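Local coordinates for meta cleavage compound hydrolase (PDB 1J1I), which hydrolyses a carbon-carbon bond of the ring-cleavage product formed during bacterial carbazole degradation, releasing anthranilate, at residues Y16-V21 and R29-G34; H65-A70 and K100-D105. All coordinates share one frame; numbering follows the deposited sequence.

Interaction 1: residues Y16-V21 and R29-G34. Unlike the reference sequence in segment 16-21: Y16 (reference Phe).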
loop_
_atom_site.group_PDB
_atom_site.type_symbol
_atom_site.label_atom_id
_atom_site.label_comp_id
_atom_site.label_asym_id
_atom_site.label_seq_id
_atom_site.Cartn_x
_atom_site.Cartn_y
_atom_site.Cartn_z
ATOM N N TYR A 16 -15.083 14.288 18.137
ATOM C CA TYR A 16 -13.798 14.770 18.624
ATOM C C TYR A 16 -14.026 16.101 19.317
ATOM O O TYR A 16 -15.042 16.758 19.083
ATOM C CB TYR A 16 -12.820 14.941 17.455
ATOM C CG TYR A 16 -13.409 15.671 16.269
ATOM C CD1 TYR A 16 -13.591 17.054 16.290
ATOM C CD2 TYR A 16 -13.808 14.971 15.130
ATOM C CE1 TYR A 16 -14.160 17.721 15.206
ATOM C CE2 TYR A 16 -14.377 15.627 14.042
ATOM C CZ TYR A 16 -14.550 17.000 14.086
ATOM O OH TYR A 16 -15.109 17.649 13.010
ATOM N N VAL A 17 -13.090 16.498 20.169
ATOM C CA VAL A 17 -13.218 17.762 20.882
ATOM C C VAL A 17 -12.105 18.724 20.484
ATOM O O VAL A 17 -10.999 18.300 20.146
ATOM C CB VAL A 17 -13.169 17.547 22.407
ATOM C CG1 VAL A 17 -13.420 18.865 23.119
ATOM C CG2 VAL A 17 -14.206 16.510 22.822
ATOM N N GLU A 18 -12.404 20.018 20.523
ATOM C CA GLU A 18 -11.429 21.039 20.165
ATOM C C GLU A 18 -10.695 21.504 21.417
ATOM O O GLU A 18 -11.314 21.778 22.448
ATOM C CB GLU A 18 -12.126 22.219 19.493
ATOM C CG GLU A 18 -11.180 23.304 19.026
ATOM C CD GLU A 18 -11.922 24.489 18.469
ATOM O OE1 GLU A 18 -12.651 25.146 19.241
ATOM O OE2 GLU A 18 -11.786 24.759 17.260
ATOM N N ARG A 19 -9.375 21.600 21.314
ATOM C CA ARG A 19 -8.529 21.996 22.437
ATOM C C ARG A 19 -7.474 23.004 21.995
ATOM O O ARG A 19 -7.208 23.159 20.802
ATOM C CB ARG A 19 -7.815 20.761 22.994
ATOM C CG ARG A 19 -8.209 20.320 24.393
ATOM C CD ARG A 19 -9.570 19.660 24.446
ATOM N NE ARG A 19 -9.658 18.761 25.597
ATOM C CZ ARG A 19 -10.786 18.230 26.058
ATOM N NH1 ARG A 19 -11.942 18.507 25.476
ATOM N NH2 ARG A 19 -10.757 17.414 27.102
ATOM N N PHE A 20 -6.866 23.680 22.966
ATOM C CA PHE A 20 -5.819 24.652 22.683
ATOM C C PHE A 20 -4.665 24.441 23.654
ATOM O O PHE A 20 -4.874 24.050 24.804
ATOM C CB PHE A 20 -6.348 26.083 22.813
ATOM C CG PHE A 20 -7.380 26.449 21.780
ATOM C CD1 PHE A 20 -8.702 26.037 21.915
ATOM C CD2 PHE A 20 -7.025 27.206 20.671
ATOM C CE1 PHE A 20 -9.661 26.378 20.958
ATOM C CE2 PHE A 20 -7.973 27.554 19.708
ATOM C CZ PHE A 20 -9.292 27.139 19.850
ATOM N N VAL A 21 -3.447 24.692 23.191
ATOM C CA VAL A 21 -2.269 24.524 24.029
ATOM C C VAL A 21 -1.195 25.531 23.625
ATOM O O VAL A 21 -1.117 25.933 22.470
ATOM C CB VAL A 21 -1.693 23.086 23.890
ATOM C CG1 VAL A 21 -1.183 22.853 22.469
ATOM C CG2 VAL A 21 -0.575 22.865 24.899
ATOM N N ARG A 29 -4.262 25.224 18.116
ATOM C CA ARG A 29 -5.552 24.553 18.167
ATOM C C ARG A 29 -5.450 23.150 17.597
ATOM O O ARG A 29 -4.825 22.937 16.556
ATOM C CB ARG A 29 -6.587 25.341 17.360
ATOM C CG ARG A 29 -7.951 24.668 17.248
ATOM C CD ARG A 29 -8.254 24.288 15.808
ATOM N NE ARG A 29 -9.661 23.950 15.620
ATOM C CZ ARG A 29 -10.249 23.838 14.434
ATOM N NH1 ARG A 29 -9.551 24.035 13.323
ATOM N NH2 ARG A 29 -11.540 23.543 14.360
ATOM N N TYR A 30 -6.060 22.192 18.283
ATOM C CA TYR A 30 -6.064 20.823 17.801
ATOM C C TYR A 30 -7.390 20.140 18.084
ATOM O O TYR A 30 -8.184 20.608 18.901
ATOM C CB TYR A 30 -4.914 20.004 18.413
ATOM C CG TYR A 30 -4.923 19.838 19.921
ATOM C CD1 TYR A 30 -4.471 20.857 20.763
ATOM C CD2 TYR A 30 -5.317 18.631 20.506
ATOM C CE1 TYR A 30 -4.401 20.675 22.154
ATOM C CE2 TYR A 30 -5.255 18.439 21.889
ATOM C CZ TYR A 30 -4.791 19.465 22.705
ATOM O OH TYR A 30 -4.703 19.269 24.068
ATOM N N LEU A 31 -7.627 19.045 17.375
ATOM C CA LEU A 31 -8.829 18.242 17.538
ATOM C C LEU A 31 -8.355 16.935 18.161
ATOM O O LEU A 31 -7.324 16.394 17.761
ATOM C CB LEU A 31 -9.470 17.967 16.176
ATOM C CG LEU A 31 -10.449 18.968 15.554
ATOM C CD1 LEU A 31 -10.103 20.393 15.919
ATOM C CD2 LEU A 31 -10.453 18.761 14.050
ATOM N N GLU A 32 -9.093 16.427 19.138
ATOM C CA GLU A 32 -8.695 15.186 19.783
ATOM C C GLU A 32 -9.833 14.188 19.933
ATOM O O GLU A 32 -10.981 14.563 20.183
ATOM C CB GLU A 32 -8.077 15.480 21.151
ATOM C CG GLU A 32 -7.849 14.240 21.996
ATOM C CD GLU A 32 -7.056 14.533 23.250
ATOM O OE1 GLU A 32 -7.125 15.679 23.744
ATOM O OE2 GLU A 32 -6.377 13.614 23.749
ATOM N N ALA A 33 -9.488 12.914 19.774
ATOM C CA ALA A 33 -10.435 11.810 19.885
ATOM C C ALA A 33 -9.671 10.503 20.046
ATOM O O ALA A 33 -8.585 10.335 19.488
ATOM C CB ALA A 33 -11.307 11.741 18.638
ATOM N N GLY A 34 -10.232 9.578 20.817
ATOM C CA GLY A 34 -9.585 8.292 20.994
ATOM C C GLY A 34 -8.612 8.144 22.144
ATOM O O GLY A 34 -8.276 9.106 22.832
HETATM O O HOH W 1 -4.810 21.451 25.745
#

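Interaction 2: residues H65-A70 and K100-D105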
loop_
_atom_site.group_PDB
_atom_site.type_symbol
_atom_site.label_atom_id
_atom_site.label_comp_id
_atom_site.label_asym_id
_atom_site.label_seq_id
_atom_site.Cartn_x
_atom_site.Cartn_y
_atom_site.Cartn_z
ATOM N N HIS A 65 -8.664 3.094 17.478
ATOM C CA HIS A 65 -7.458 2.385 17.892
ATOM C C HIS A 65 -6.324 3.246 18.444
ATOM O O HIS A 65 -5.379 2.712 19.020
ATOM C CB HIS A 65 -6.925 1.572 16.710
ATOM C CG HIS A 65 -7.945 0.668 16.092
ATOM N ND1 HIS A 65 -8.442 -0.444 16.737
ATOM C CD2 HIS A 65 -8.582 0.727 14.898
ATOM C CE1 HIS A 65 -9.342 -1.029 15.967
ATOM N NE2 HIS A 65 -9.446 -0.340 14.846
ATOM N N TYR A 66 -6.406 4.562 18.261
ATOM C CA TYR A 66 -5.350 5.454 18.744
ATOM C C TYR A 66 -5.877 6.773 19.285
ATOM O O TYR A 66 -7.046 7.112 19.106
ATOM C CB TYR A 66 -4.372 5.797 17.611
ATOM C CG TYR A 66 -3.677 4.616 16.991
ATOM C CD1 TYR A 66 -4.269 3.897 15.953
ATOM C CD2 TYR A 66 -2.444 4.186 17.475
ATOM C CE1 TYR A 66 -3.648 2.770 15.416
ATOM C CE2 TYR A 66 -1.815 3.064 16.948
ATOM C CZ TYR A 66 -2.423 2.359 15.922
ATOM O OH TYR A 66 -1.812 1.235 15.422
ATOM N N ARG A 67 -4.994 7.511 19.954
ATOM C CA ARG A 67 -5.333 8.833 20.462
ATOM C C ARG A 67 -5.010 9.729 19.269
ATOM O O ARG A 67 -3.840 9.951 18.952
ATOM C CB ARG A 67 -4.444 9.218 21.648
ATOM C CG ARG A 67 -4.781 10.581 22.235
ATOM C CD ARG A 67 -3.780 11.012 23.295
ATOM N NE ARG A 67 -4.075 12.357 23.780
ATOM C CZ ARG A 67 -3.259 13.079 24.540
ATOM N NH1 ARG A 67 -2.083 12.590 24.910
ATOM N NH2 ARG A 67 -3.625 14.291 24.932
ATOM N N VAL A 68 -6.045 10.227 18.602
ATOM C CA VAL A 68 -5.868 11.069 17.425
ATOM C C VAL A 68 -5.808 12.556 17.765
ATOM O O VAL A 68 -6.689 13.088 18.442
ATOM C CB VAL A 68 -7.003 10.833 16.415
ATOM C CG1 VAL A 68 -6.770 11.670 15.174
ATOM C CG2 VAL A 68 -7.089 9.346 16.065
ATOM N N ILE A 69 -4.768 13.218 17.271
ATOM C CA ILE A 69 -4.552 14.642 17.519
ATOM C C ILE A 69 -4.328 15.357 16.183
ATOM O O ILE A 69 -3.271 15.211 15.566
ATOM C CB ILE A 69 -3.306 14.847 18.423
ATOM C CG1 ILE A 69 -3.499 14.130 19.769
ATOM C CG2 ILE A 69 -3.025 16.334 18.609
ATOM C CD1 ILE A 69 -4.531 14.759 20.705
ATOM N N ALA A 70 -5.331 16.111 15.737
ATOM C CA ALA A 70 -5.251 16.852 14.480
ATOM C C ALA A 70 -4.874 18.296 14.809
ATOM O O ALA A 70 -5.687 19.052 15.337
ATOM C CB ALA A 70 -6.597 16.801 13.752
ATOM N N LYS A 100 6.195 18.599 22.065
ATOM C CA LYS A 100 6.757 18.721 23.409
ATOM C C LYS A 100 5.722 19.249 24.409
ATOM O O LYS A 100 5.639 18.766 25.536
ATOM C CB LYS A 100 7.965 19.664 23.393
ATOM C CG LYS A 100 9.080 19.239 22.451
ATOM C CD LYS A 100 9.649 17.885 22.829
ATOM C CE LYS A 100 10.374 17.937 24.162
ATOM N NZ LYS A 100 11.495 18.913 24.139
ATOM N N ALA A 101 4.943 20.243 23.988
ATOM C CA ALA A 101 3.924 20.843 24.845
ATOM C C ALA A 101 2.785 19.880 25.176
ATOM O O ALA A 101 2.124 20.020 26.211
ATOM C CB ALA A 101 3.367 22.103 24.186
ATOM N N MET A 102 2.538 18.916 24.293
ATOM C CA MET A 102 1.481 17.942 24.531
ATOM C C MET A 102 1.917 16.933 25.592
ATOM O O MET A 102 3.101 16.808 25.901
ATOM C CB MET A 102 1.109 17.220 23.230
ATOM C CG MET A 102 0.261 18.063 22.281
ATOM S SD MET A 102 -1.301 18.607 23.032
ATOM C CE MET A 102 -2.252 17.095 22.948
ATOM N N ASN A 103 0.951 16.225 26.163
ATOM C CA ASN A 103 1.253 15.249 27.198
ATOM C C ASN A 103 1.438 13.849 26.625
ATOM O O ASN A 103 0.544 13.002 26.717
ATOM C CB ASN A 103 0.150 15.265 28.270
ATOM C CG ASN A 103 -1.239 15.002 27.704
ATOM O OD1 ASN A 103 -1.584 15.473 26.616
ATOM N ND2 ASN A 103 -2.053 14.262 28.456
ATOM N N PHE A 104 2.606 13.617 26.029
ATOM C CA PHE A 104 2.926 12.321 25.438
ATOM C C PHE A 104 3.957 11.585 26.279
ATOM O O PHE A 104 4.985 12.148 26.646
ATOM C CB PHE A 104 3.467 12.512 24.023
ATOM C CG PHE A 104 2.493 13.160 23.087
ATOM C CD1 PHE A 104 2.936 14.054 22.119
ATOM C CD2 PHE A 104 1.136 12.859 23.153
ATOM C CE1 PHE A 104 2.042 14.639 21.226
ATOM C CE2 PHE A 104 0.234 13.438 22.265
ATOM C CZ PHE A 104 0.691 14.331 21.298
ATOM N N ASP A 105 3.685 10.319 26.576
ATOM C CA ASP A 105 4.602 9.516 27.380
ATOM C C ASP A 105 5.806 9.061 26.568
ATOM O O ASP A 105 6.874 8.798 27.126
ATOM C CB ASP A 105 3.891 8.280 27.944
ATOM C CG ASP A 105 2.616 8.625 28.685
ATOM O OD1 ASP A 105 2.641 9.561 29.512
ATOM O OD2 ASP A 105 1.589 7.953 28.446
#

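Interaction 1: residues Y16-V21 and R29-G34
E18 and R29 form the salt bridge of this antiparallel hairpin: R29 NE lies 2.8 Å from E18 OE2, and R29 NH2 adds a weak bond to the same oxygen. E18 is extended, CG anti to the backbone N (chi1 -177°), whereas R29 bends at chi2, and the two side chains cross at about a right angle, with the carboxylate oxygen met on its anti side. K78 also pairs with E18 OE2, while D72 and E50 take R29 NH1, so the arginine ties several acids together. Between the backbones, V17 and E32 exchange two hydrogen bonds, as do R19 and Y30, whose R19 N to Y30 O bond measures 2.9 Å. On the face carrying R19 and Y30, the methylene R19 CB sits over the tyrosine ring, 3.3 Å from Y30 CZ, a CH-pi contact. A water links Y30 OH to F20 O, lying 2.8 Å from each of these two oxygens. An alanine at Y30 would probably leave R19 CB without its aromatic floor and this water without one of its anchors. On the E18 side of the sheet, the F20 ring lies across the aliphatic part of R29, F20 CE2 coming 3.5 Å from R29 CB, with R29 CG over the ring face. The long arginine thus serves both charge and packing. At the other end L31 packs beside Y16, L31 CG 3.8 Å from Y16 CD1, while Y16 OH bonds E52. Strand 17-23 is outermost in the sheet within this chain; strand 26-33 joins it to strand 67-71, helix 59-62 packs against Y16, L31 and A33, and F98 of helix 88-101 meets Y30 edge-to-face.

Interaction 2: residues H65-A70 and K100-D105
R67 meets N103 nearly at a right angle, its guanidinium plane turned 79° from the amide plane of the asparagine. The arginine is fully extended from CG to NE, with CG anti to the backbone N (chi1 -179°), a shape that carries its head from strand 67-71 to the turn following helix 88-101. There it grips N103 end-on: R67 NH2 donates to N103 OD1 at 2.9 Å, almost straight, and R67 NH1 donates to the backbone N103 O at 3.2 Å. Both acceptors lie in the guanidinium plane, although NH1 stands above the plane of the backbone carbonyl. F104 turns its ring edge to R67, with F104 CE2 3.6 Å from R67 NH1 and the two planes 74° apart. Alongside, M102 bends at chi2 and chi3, and its methyl meets I69 tip to tip, M102 CE 4.0 Å from I69 CD1; the same methyl touches R67 NH2. Flexible methionine and branched isoleucine suit this apolar seam, which F104 extends toward P38 and I40. Chemically, E32 meets R67's charge mainly at NE, its carboxylate also near NH2, while N103 offers neutral oxygens, so one arginine fastens the post-helix turn to the sheet beside a hydrophobic patch.

Overall arrangement
Interactions 1 and 2 are joined through neighbouring strands 26-33 and 67-71 of the alpha/beta hydrolase sheet, their centres about 10 Å apart. R67 is the polar link: its NE lies 2.6 Å from E32 OE2 in a salt bridge. A probable backbone hydrogen bond, V68 N to A33 O at 2.7 Å, fastens the strands as well, and M102 CE reaches Y30 CE2 at 3.5 Å, merging the two apolar patches. Interaction 1 closes before interaction 2 opens along the chain. Both lie away from the probable catalytic residues S114, D233 and H261: interaction 1 pairs the edge hairpin, and interaction 2 ties the residues after helix 88-101 to strand 67-71.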